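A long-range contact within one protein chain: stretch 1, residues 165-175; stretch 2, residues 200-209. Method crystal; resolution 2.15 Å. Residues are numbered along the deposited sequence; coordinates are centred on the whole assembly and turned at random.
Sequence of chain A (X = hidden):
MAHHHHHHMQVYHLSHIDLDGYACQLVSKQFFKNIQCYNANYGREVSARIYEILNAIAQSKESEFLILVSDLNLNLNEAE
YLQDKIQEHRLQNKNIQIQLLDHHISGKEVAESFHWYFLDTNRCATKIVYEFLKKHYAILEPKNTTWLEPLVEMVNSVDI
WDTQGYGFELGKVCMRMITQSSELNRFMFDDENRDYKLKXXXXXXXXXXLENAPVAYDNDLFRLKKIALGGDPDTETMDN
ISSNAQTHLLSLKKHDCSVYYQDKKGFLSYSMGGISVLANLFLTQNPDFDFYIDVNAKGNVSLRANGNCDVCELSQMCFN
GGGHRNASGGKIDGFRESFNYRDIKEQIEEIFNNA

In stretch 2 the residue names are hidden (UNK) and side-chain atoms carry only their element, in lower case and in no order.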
# COMPACT_ATOMS: atom_id res chain seq x y z
N GLY A 165 15.03 -19.87 -15.14
CA GLY A 165 14.13 -20.42 -14.15
C GLY A 165 12.69 -20.41 -14.63
O GLY A 165 12.32 -19.67 -15.52
N TYR A 166 11.87 -21.27 -14.02
CA TYR A 166 10.47 -21.36 -14.39
C TYR A 166 9.81 -20.00 -14.30
O TYR A 166 10.00 -19.27 -13.32
CB TYR A 166 9.73 -22.36 -13.50
CG TYR A 166 8.24 -22.34 -13.75
CD1 TYR A 166 7.67 -23.11 -14.76
CD2 TYR A 166 7.40 -21.52 -13.00
CE1 TYR A 166 6.31 -23.09 -14.99
CE2 TYR A 166 6.04 -21.48 -13.25
CZ TYR A 166 5.51 -22.27 -14.24
OH TYR A 166 4.17 -22.25 -14.48
N GLY A 167 9.02 -19.66 -15.32
CA GLY A 167 8.22 -18.45 -15.28
C GLY A 167 8.99 -17.15 -15.35
O GLY A 167 8.45 -16.12 -15.00
N PHE A 168 10.25 -17.18 -15.80
CA PHE A 168 11.07 -15.97 -15.77
C PHE A 168 10.46 -14.83 -16.58
O PHE A 168 10.25 -13.73 -16.05
CB PHE A 168 12.48 -16.29 -16.27
CG PHE A 168 13.34 -15.08 -16.46
CD1 PHE A 168 13.93 -14.45 -15.37
CD2 PHE A 168 13.58 -14.57 -17.73
CE1 PHE A 168 14.74 -13.34 -15.54
CE2 PHE A 168 14.39 -13.45 -17.91
CZ PHE A 168 14.97 -12.84 -16.81
N GLU A 169 10.16 -15.07 -17.86
CA GLU A 169 9.67 -13.97 -18.70
C GLU A 169 8.32 -13.45 -18.22
O GLU A 169 8.10 -12.23 -18.18
CB GLU A 169 9.60 -14.42 -20.16
CG GLU A 169 10.96 -14.76 -20.77
CD GLU A 169 11.86 -13.55 -20.91
OE1 GLU A 169 13.07 -13.74 -21.12
OE2 GLU A 169 11.36 -12.41 -20.81
N LEU A 170 7.41 -14.35 -17.84
CA LEU A 170 6.13 -13.91 -17.27
C LEU A 170 6.33 -13.13 -15.97
O LEU A 170 5.60 -12.16 -15.70
CB LEU A 170 5.23 -15.11 -17.03
CG LEU A 170 3.88 -14.88 -16.35
CD1 LEU A 170 2.95 -14.05 -17.24
CD2 LEU A 170 3.25 -16.23 -16.02
N GLY A 171 7.30 -13.52 -15.14
CA GLY A 171 7.57 -12.78 -13.91
C GLY A 171 8.01 -11.34 -14.15
O GLY A 171 7.69 -10.44 -13.36
N LYS A 172 8.75 -11.09 -15.23
CA LYS A 172 9.12 -9.71 -15.54
C LYS A 172 7.87 -8.87 -15.82
O LYS A 172 7.76 -7.72 -15.38
CB LYS A 172 10.09 -9.68 -16.71
CG LYS A 172 11.53 -10.07 -16.31
CD LYS A 172 12.37 -10.61 -17.46
CE LYS A 172 12.32 -9.75 -18.70
NZ LYS A 172 13.32 -10.21 -19.73
N VAL A 173 6.90 -9.45 -16.53
CA VAL A 173 5.64 -8.77 -16.76
C VAL A 173 4.95 -8.47 -15.44
O VAL A 173 4.41 -7.37 -15.24
CB VAL A 173 4.73 -9.59 -17.70
CG1 VAL A 173 3.39 -8.87 -17.89
CG2 VAL A 173 5.40 -9.81 -19.04
N CYS A 174 4.99 -9.42 -14.50
CA CYS A 174 4.32 -9.22 -13.22
C CYS A 174 5.03 -8.17 -12.38
O CYS A 174 4.39 -7.39 -11.68
CB CYS A 174 4.23 -10.54 -12.46
SG CYS A 174 3.10 -11.74 -13.19
N MET A 175 6.36 -8.13 -12.43
CA MET A 175 7.11 -7.13 -11.69
C MET A 175 6.73 -5.72 -12.14
O MET A 175 6.41 -4.85 -11.32
CB MET A 175 8.61 -7.38 -11.88
CG MET A 175 9.52 -6.62 -10.97
SD MET A 175 11.23 -7.22 -11.21
CE MET A 175 11.66 -6.47 -12.77
N UNK A 200 -4.95 -8.64 -9.29
CA UNK A 200 -4.24 -8.70 -10.56
C UNK A 200 -3.20 -9.82 -10.58
O UNK A 200 -3.04 -10.51 -11.59
c UNK A 200 -5.20 -6.27 -12.39
c UNK A 200 -3.65 -4.86 -11.04
c UNK A 200 -4.45 -6.14 -11.06
c UNK A 200 -3.54 -7.35 -10.85
N UNK A 201 -2.47 -9.98 -9.48
CA UNK A 201 -1.42 -11.00 -9.45
C UNK A 201 -2.04 -12.39 -9.48
O UNK A 201 -1.61 -13.25 -10.25
c UNK A 201 -0.53 -10.81 -8.22
c UNK A 201 1.47 -11.73 -9.31
c UNK A 201 1.38 -11.63 -6.79
c UNK A 201 0.59 -11.84 -8.09
N UNK A 202 -3.08 -12.61 -8.67
CA UNK A 202 -3.75 -13.92 -8.68
C UNK A 202 -4.28 -14.29 -10.07
O UNK A 202 -4.29 -15.47 -10.43
c UNK A 202 -6.53 -15.56 -6.45
o UNK A 202 -7.32 -16.52 -6.54
o UNK A 202 -6.47 -14.80 -5.45
c UNK A 202 -4.89 -13.97 -7.66
c UNK A 202 -5.59 -15.34 -7.63
N UNK A 203 -4.71 -13.30 -10.87
CA UNK A 203 -5.23 -13.64 -12.21
C UNK A 203 -4.17 -14.28 -13.09
O UNK A 203 -4.52 -14.96 -14.07
c UNK A 203 -5.81 -12.39 -12.92
c UNK A 203 -7.34 -12.24 -12.76
o UNK A 203 -7.01 -9.89 -13.13
c UNK A 203 -7.84 -10.79 -12.90
o UNK A 203 -9.06 -10.56 -12.76
N UNK A 204 -2.89 -14.11 -12.78
CA UNK A 204 -1.85 -14.79 -13.54
C UNK A 204 -2.05 -16.30 -13.54
O UNK A 204 -1.56 -16.99 -14.45
c UNK A 204 0.65 -15.22 -13.55
c UNK A 204 -0.46 -14.40 -12.97
c UNK A 204 -0.19 -12.95 -13.25
N UNK A 205 -2.78 -16.84 -12.56
CA UNK A 205 -3.04 -18.28 -12.53
C UNK A 205 -3.79 -18.74 -13.78
O UNK A 205 -3.70 -19.92 -14.15
c UNK A 205 -7.40 -17.91 -9.95
c UNK A 205 -3.83 -18.65 -11.28
c UNK A 205 -5.94 -18.35 -9.92
c UNK A 205 -5.32 -18.30 -11.32
n UNK A 205 -8.04 -17.94 -8.61
N UNK A 206 -4.51 -17.85 -14.45
CA UNK A 206 -5.20 -18.22 -15.68
C UNK A 206 -4.31 -18.10 -16.90
O UNK A 206 -4.78 -18.36 -18.01
c UNK A 206 -7.45 -17.64 -14.74
c UNK A 206 -6.45 -17.36 -15.83
n UNK A 206 -8.04 -16.60 -14.19
o UNK A 206 -7.63 -18.79 -14.35
N UNK A 207 -3.04 -17.75 -16.73
CA UNK A 207 -2.09 -17.61 -17.82
C UNK A 207 -0.91 -18.57 -17.73
O UNK A 207 -0.33 -18.91 -18.75
o UNK A 207 -5.73 -12.63 -19.34
c UNK A 207 -2.85 -14.82 -19.59
c UNK A 207 -4.72 -13.47 -18.99
c UNK A 207 -4.56 -13.82 -17.65
c UNK A 207 -2.66 -15.18 -18.25
c UNK A 207 -3.86 -13.97 -19.96
c UNK A 207 -3.53 -14.68 -17.30
c UNK A 207 -1.56 -16.15 -17.86
N UNK A 208 -0.55 -19.00 -16.51
CA UNK A 208 0.64 -19.84 -16.29
C UNK A 208 0.71 -21.01 -17.25
O UNK A 208 1.79 -21.40 -17.69
c UNK A 208 0.88 -19.34 -13.77
c UNK A 208 0.65 -20.37 -14.86
c UNK A 208 0.39 -19.88 -12.45
c UNK A 208 2.36 -19.01 -13.70
N UNK A 209 -0.44 -21.61 -17.57
CA UNK A 209 -0.45 -22.82 -18.37
C UNK A 209 -0.80 -22.55 -19.82
O UNK A 209 -1.18 -23.48 -20.54
c UNK A 209 -1.75 -23.65 -13.98
c UNK A 209 -0.65 -24.36 -13.57
c UNK A 209 -2.00 -23.48 -15.34
c UNK A 209 -1.15 -24.04 -16.28
c UNK A 209 0.21 -24.92 -14.51
c UNK A 209 -1.40 -23.83 -17.74
c UNK A 209 -0.04 -24.75 -15.85
O HOH W 1 3.52 -23.79 -16.52

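Position 200 has four side-chain carbons, forked at the second atom from the backbone. The side chain is out of reach of stretch 1. A fork there, with no heteroatom, makes it Leu200.

Position 201 has the same count and the same fork. Its CA-to-CB bond points sideways, but its end comes nearer, and one terminal carbon reaches the sulfur of Cys174. This is Leu201, and the contact is CD1 to Cys174 SG at 4.2 Å. Its CA and that of Cys174 are the closest CA pair between the stretches, at 7.1 Å.

Position 202 carries three carbons, the third bearing two oxygens. It is out of reach of stretch 1. The carboxylate at the end of this length of chain identifies Glu202.

Position 203 repeats that pattern of three carbons and two oxygens, and is also out of reach. It is Glu203. Its chi1, at -96°, lies between the usual wells.

Position 204 has three carbons, with the branch at the first. Its CA-to-CB bond points toward stretch 1, and its methyls lie against Leu170 and Cys174. Branching at CB with carbon alone gives Val204. CG1 lies 3.7 Å from Leu170 CD2 and 4.3 Å from Cys174 SG; CG2 lies 3.5 Å from Cys174 SG.

Position 205 has four carbons in a row ending in nitrogen. Its CA-to-CB bond points away from stretch 1. This is Lys205. Its NZ donates to Glu202 OE2 at 2.6 Å, a salt bridge within the stretch.

Position 206 has two carbons, the second carrying one oxygen and one nitrogen. It makes no contact with stretch 1. The short amide is that of Asn206.

Position 207 has one carbon and then a six-carbon ring bearing an oxygen. Its CA-to-CB bond points toward stretch 1, but the ring leads away. The ring oxygen makes it Tyr207, and its OH is hydrogen-bonded elsewhere in the structure.

Position 208 has four carbons forked at the second. One terminal carbon touches both Leu170 and Tyr166. This is Leu208. CD2 sits 3.7 Å from Leu170 CD2 and 3.8 Å from Tyr166 OH, approaching the tyrosine ring obliquely.

Position 209 has one carbon and a six-carbon ring without oxygen. Its CA-to-CB bond points away; its end comes nearer but makes no contact. It is Phe209, and its CE1 is 4.8 Å from Tyr166 OH.

The contact is a small apolar one, burying 290 Å² over both sides. Leu170 and Cys174 are four residues apart on a helix, so they lie about one turn apart, and both CA-to-CB bonds point toward stretch 2. Val204 packs against both. Leu201 adds to the Cys174 end, and Leu208 packs on Leu170 and Tyr166 at the other. No direct hydrogen bond crosses between the stretches. A water joins them instead: it hydrogen-bonds to Tyr166 OH at 2.6 Å and donates to Leu208 O at 3.2 Å. The polar link thus lies beside the Tyr166 and Leu208 contact.

Stretch 2, residues 200-209: LLEEVKNYLF
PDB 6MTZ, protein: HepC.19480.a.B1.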